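Local coordinates for fructose-like phosphotransferase enzyme IIB component 3 (Escherichia coli K12, PDB 4TN5), which probably serves as the phosphoryl-carrying IIB component of a fructose-like phosphotransferase system, accepting a phosphoryl group from EIIA and passing it to incoming sugar, at residues 6-11 with 18-23; 31-36 with 96-101. All coordinates share one frame; numbering follows the deposited sequence.

Contact 1: 6-11 with 18-23; sequences AVTACV and YMAAER
T8 of the strand meets A20 and A21 of the helix with both branches of its side chain. Its methyl, CG2, stands 3.9 Å from CB of A20 and equally 3.9 Å from the backbone N of A21, against the helix backbone as well as a methyl. The hydroxyl lies near the side chain of the second alanine, with OG1 4.2 Å from CB of A21. One torsion sets both branches: chi1 of 59° places OG1 between the backbone N and the carbonyl carbon and swings CG2 opposite the carbonyl carbon. CB of T8 adds a looser touch, 4.2 Å from CB of A20. With nothing larger than alanine side chains on the helix at this point, strand and helix come near, the CA atoms of T8 and A21 being 6.4 Å apart.

This is the first half of a beta-alpha-beta crossover, strand 3-9 to helix 18-30 to strand 34-41. The connecting loop begins at C10, the inferred site of the phosphocysteine intermediate, unmodified here, whose side chain packs on T17 just ahead of the helix. The layout is consistent with the phosphate loop of phosphatase-like folds, in which a strand end and a helix start flank the reactive cysteine.

No hydrogen bond crosses between the two segments. The chemistry therefore implies a join that rests mainly on van der Waals fit, the hydroxyl of the buried threonine being only weakly bonded to O of T17, in the loop that follows the active-site cysteine.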
# COMPACT_ATOMS: atom_id res chain seq x y z
N ALA A 6 -3.31 -8.24 -13.91
CA ALA A 6 -2.12 -7.43 -14.13
C ALA A 6 -2.33 -6.28 -15.10
O ALA A 6 -3.16 -6.36 -16.01
CB ALA A 6 -0.98 -8.31 -14.61
N VAL A 7 -1.57 -5.21 -14.89
CA VAL A 7 -1.57 -4.08 -15.81
C VAL A 7 -0.13 -3.69 -16.12
O VAL A 7 0.64 -3.36 -15.22
CB VAL A 7 -2.31 -2.87 -15.24
CG1 VAL A 7 -2.20 -1.69 -16.19
CG2 VAL A 7 -3.77 -3.20 -14.97
N THR A 8 0.22 -3.73 -17.40
CA THR A 8 1.53 -3.28 -17.84
C THR A 8 1.36 -1.96 -18.59
O THR A 8 0.49 -1.83 -19.45
CB THR A 8 2.21 -4.31 -18.75
OG1 THR A 8 1.39 -4.56 -19.90
CG2 THR A 8 2.42 -5.62 -18.00
N ALA A 9 2.19 -0.98 -18.26
CA ALA A 9 2.04 0.35 -18.85
C ALA A 9 3.36 1.00 -19.23
O ALA A 9 4.32 0.98 -18.47
CB ALA A 9 1.24 1.25 -17.93
N CYS A 10 3.38 1.59 -20.42
CA CYS A 10 4.53 2.34 -20.90
C CYS A 10 4.11 3.43 -21.87
O CYS A 10 3.33 3.16 -22.79
CB CYS A 10 5.51 1.41 -21.61
SG CYS A 10 6.80 2.33 -22.49
N VAL A 11 4.61 4.64 -21.68
CA VAL A 11 4.33 5.71 -22.63
C VAL A 11 4.97 5.45 -23.99
O VAL A 11 4.37 5.73 -25.02
CB VAL A 11 4.80 7.11 -22.14
CG1 VAL A 11 3.94 7.60 -21.01
CG2 VAL A 11 6.28 7.09 -21.74
N TYR A 18 4.31 -5.05 -24.25
CA TYR A 18 3.92 -6.42 -24.57
C TYR A 18 4.90 -7.50 -24.14
O TYR A 18 4.49 -8.63 -23.86
CB TYR A 18 3.58 -6.59 -26.05
CG TYR A 18 2.36 -5.80 -26.46
CD1 TYR A 18 1.38 -5.48 -25.54
CD2 TYR A 18 2.18 -5.42 -27.78
CE1 TYR A 18 0.27 -4.78 -25.91
CE2 TYR A 18 1.07 -4.71 -28.17
CZ TYR A 18 0.11 -4.40 -27.23
OH TYR A 18 -1.00 -3.69 -27.59
N MSE A 19 6.19 -7.18 -24.10
CA MSE A 19 7.17 -8.14 -23.63
C MSE A 19 7.03 -8.31 -22.12
O MSE A 19 7.32 -9.38 -21.58
CB MSE A 19 8.59 -7.73 -24.01
CG MSE A 19 8.85 -7.67 -25.50
SE MSE A 19 8.69 -9.41 -26.35
CE MSE A 19 9.09 -8.89 -28.19
N ALA A 20 6.58 -7.26 -21.45
CA ALA A 20 6.30 -7.33 -20.02
C ALA A 20 5.12 -8.27 -19.78
O ALA A 20 5.17 -9.13 -18.90
CB ALA A 20 6.00 -5.94 -19.47
N ALA A 21 4.07 -8.09 -20.58
CA ALA A 21 2.90 -8.96 -20.51
C ALA A 21 3.29 -10.37 -20.93
O ALA A 21 2.81 -11.35 -20.36
CB ALA A 21 1.80 -8.43 -21.42
N GLU A 22 4.17 -10.46 -21.92
CA GLU A 22 4.66 -11.74 -22.42
C GLU A 22 5.34 -12.55 -21.32
O GLU A 22 4.97 -13.69 -21.06
CB GLU A 22 5.63 -11.53 -23.58
CG GLU A 22 6.21 -12.80 -24.18
CD GLU A 22 5.18 -13.66 -24.89
OE1 GLU A 22 4.06 -13.17 -25.14
OE2 GLU A 22 5.50 -14.82 -25.21
N ARG A 23 6.34 -11.95 -20.69
CA ARG A 23 7.12 -12.62 -19.66
C ARG A 23 6.22 -13.06 -18.51
O ARG A 23 6.39 -14.14 -17.97
CB ARG A 23 8.26 -11.73 -19.16
CG ARG A 23 9.20 -12.44 -18.19
CD ARG A 23 10.65 -12.37 -18.66
NE ARG A 23 11.27 -11.08 -18.39
CZ ARG A 23 12.18 -10.50 -19.18
NH1 ARG A 23 12.56 -11.09 -20.30
NH2 ARG A 23 12.70 -9.33 -18.85

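Contact 2: 31-36 with 96-101; sequences EKWGVS and SAVRKV
W33 reaches the helix with the six-membered end of its indole, touching V98 and R99 on successive helix positions. CZ3 of W33 lies 3.8 Å from CG1 of V98, and CH2 of W33 is 3.9 Å from the same methyl, which approaches the ring obliquely. V98 presents that methyl by holding CG1 opposite its backbone N (chi1 168°). R99 comes instead at the rim, near the ring plane, its CG 3.9 Å from CZ2 of W33. From there the arginine runs extended out to NE, and its guanidinium plane is turned 16° from that of the indole.

E31 completes the first shell. Its OE1 sits over one face of the indole, offset toward the rim, while OE2 of E31 is 4.1 Å from NE of R99. That is too far for a salt bridge, so any attraction between the charges is probably long-range; the carboxylate and guanidinium planes are 47° apart. An alanine in place of W33 would probably open a gap beside CG1 of V98 and leave the aliphatic part of R99 without the ring edge it rests against.

The backbone that carries the indole is turned at the end of helix 18-30 by a Schellman motif with K32 as its positive-phi residue, in which the backbone N atoms of K32 and W33 bond back to carbonyls of the last turn. From that backbone, CG of W33 lies anti to the carbonyl carbon. W33 also packs on A2, just before strand 3-9. Beyond it, V98 continues inward onto V59, L61 and V80, so the indole extends the seam between helix 92-103 and strands 59-64 and 79-82 toward the start of strand 34-41.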
# COMPACT_ATOMS: atom_id res chain seq x y z
N GLU A 31 3.75 -21.37 -12.90
CA GLU A 31 3.36 -21.49 -11.50
C GLU A 31 1.91 -21.91 -11.39
O GLU A 31 1.38 -22.10 -10.30
CB GLU A 31 3.56 -20.16 -10.78
CG GLU A 31 4.01 -20.31 -9.34
CD GLU A 31 4.87 -19.16 -8.89
OE1 GLU A 31 4.58 -18.01 -9.29
OE2 GLU A 31 5.85 -19.41 -8.16
N LYS A 32 1.29 -22.05 -12.56
CA LYS A 32 -0.09 -22.48 -12.67
C LYS A 32 -1.05 -21.52 -12.01
O LYS A 32 -1.99 -21.91 -11.31
CB LYS A 32 -0.27 -23.89 -12.15
CG LYS A 32 -0.01 -24.84 -13.26
CD LYS A 32 1.44 -25.02 -13.63
CE LYS A 32 1.50 -25.77 -14.95
NZ LYS A 32 2.86 -26.21 -15.33
N TRP A 33 -0.77 -20.25 -12.24
CA TRP A 33 -1.62 -19.17 -11.80
C TRP A 33 -2.49 -18.75 -12.97
O TRP A 33 -2.01 -18.61 -14.09
CB TRP A 33 -0.76 -18.00 -11.36
CG TRP A 33 -0.12 -18.16 -10.02
CD1 TRP A 33 -0.34 -19.16 -9.12
CD2 TRP A 33 0.83 -17.28 -9.42
NE1 TRP A 33 0.42 -18.96 -8.00
CE2 TRP A 33 1.15 -17.81 -8.16
CE3 TRP A 33 1.44 -16.10 -9.83
CZ2 TRP A 33 2.06 -17.20 -7.30
CZ3 TRP A 33 2.34 -15.49 -8.98
CH2 TRP A 33 2.64 -16.04 -7.73
N GLY A 34 -3.78 -18.58 -12.71
CA GLY A 34 -4.66 -17.97 -13.69
C GLY A 34 -4.28 -16.51 -13.78
O GLY A 34 -3.89 -15.91 -12.78
N VAL A 35 -4.39 -15.92 -14.97
CA VAL A 35 -3.97 -14.54 -15.15
C VAL A 35 -4.65 -13.81 -16.31
O VAL A 35 -4.76 -14.34 -17.42
CB VAL A 35 -2.43 -14.43 -15.28
CG1 VAL A 35 -1.93 -15.23 -16.48
CG2 VAL A 35 -1.99 -12.98 -15.36
N SER A 36 -5.12 -12.60 -16.03
CA SER A 36 -5.63 -11.70 -17.05
C SER A 36 -4.80 -10.42 -17.02
O SER A 36 -4.61 -9.83 -15.95
CB SER A 36 -7.10 -11.38 -16.81
OG SER A 36 -7.88 -12.57 -16.73
N SER A 96 7.85 -13.42 -6.28
CA SER A 96 8.00 -13.91 -4.91
C SER A 96 7.50 -12.83 -3.97
O SER A 96 7.04 -13.12 -2.87
CB SER A 96 9.45 -14.27 -4.59
OG SER A 96 9.64 -14.40 -3.19
N ALA A 97 7.59 -11.58 -4.41
CA ALA A 97 6.94 -10.49 -3.71
C ALA A 97 5.44 -10.69 -3.82
O ALA A 97 4.71 -10.56 -2.84
CB ALA A 97 7.34 -9.16 -4.32
N VAL A 98 5.00 -11.03 -5.03
CA VAL A 98 3.60 -11.34 -5.29
C VAL A 98 3.11 -12.49 -4.41
O VAL A 98 1.97 -12.48 -3.93
CB VAL A 98 3.36 -11.69 -6.78
CG1 VAL A 98 1.98 -12.30 -6.99
CG2 VAL A 98 3.53 -10.45 -7.65
N ARG A 99 3.97 -13.48 -4.18
CA ARG A 99 3.55 -14.67 -3.45
C ARG A 99 3.54 -14.41 -1.95
O ARG A 99 2.81 -15.06 -1.20
CB ARG A 99 4.44 -15.86 -3.82
CG ARG A 99 3.72 -17.20 -3.76
CD ARG A 99 4.57 -18.32 -4.36
NE ARG A 99 3.81 -19.56 -4.56
CZ ARG A 99 3.49 -20.40 -3.58
NH1 ARG A 99 3.87 -20.15 -2.34
NH2 ARG A 99 2.80 -21.50 -3.85
N LYS A 100 4.33 -13.44 -1.50
CA LYS A 100 4.24 -12.95 -0.13
C LYS A 100 2.92 -12.22 0.10
O LYS A 100 2.15 -12.58 0.99
CB LYS A 100 5.40 -12.02 0.22
CG LYS A 100 6.78 -12.66 0.19
CD LYS A 100 7.87 -11.64 0.50
CE LYS A 100 8.67 -12.03 1.73
NZ LYS A 100 10.11 -12.23 1.41
N VAL A 101 2.66 -11.21 -0.73
CA VAL A 101 1.42 -10.44 -0.68
C VAL A 101 0.21 -11.37 -0.77
O VAL A 101 -0.82 -11.13 -0.14
CB VAL A 101 1.38 -9.40 -1.82
CG1 VAL A 101 0.03 -8.70 -1.86
CG2 VAL A 101 2.50 -8.39 -1.64

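Contacts 1 and 2 follow each other along the chain: contact 1 is complete in the sequence before contact 2 begins, and their centres lie about 16 Å apart. Helix 18-30 carries the chain from one to the other, and both reach the same mixed sheet through adjacent parallel strands, 3-9 and 34-41. The segments meet directly there: N of A6 is 2.9 Å from O of S36, a probable hydrogen bond. Contact 1 is local, joining strand and helix next to the inferred phosphocysteine site, whereas contact 2 brings in helix 92-103 from far along the sequence. Together they illustrate how one sheet combines a local crossover bearing the reactive loop with a long-range contact away from the reactive site.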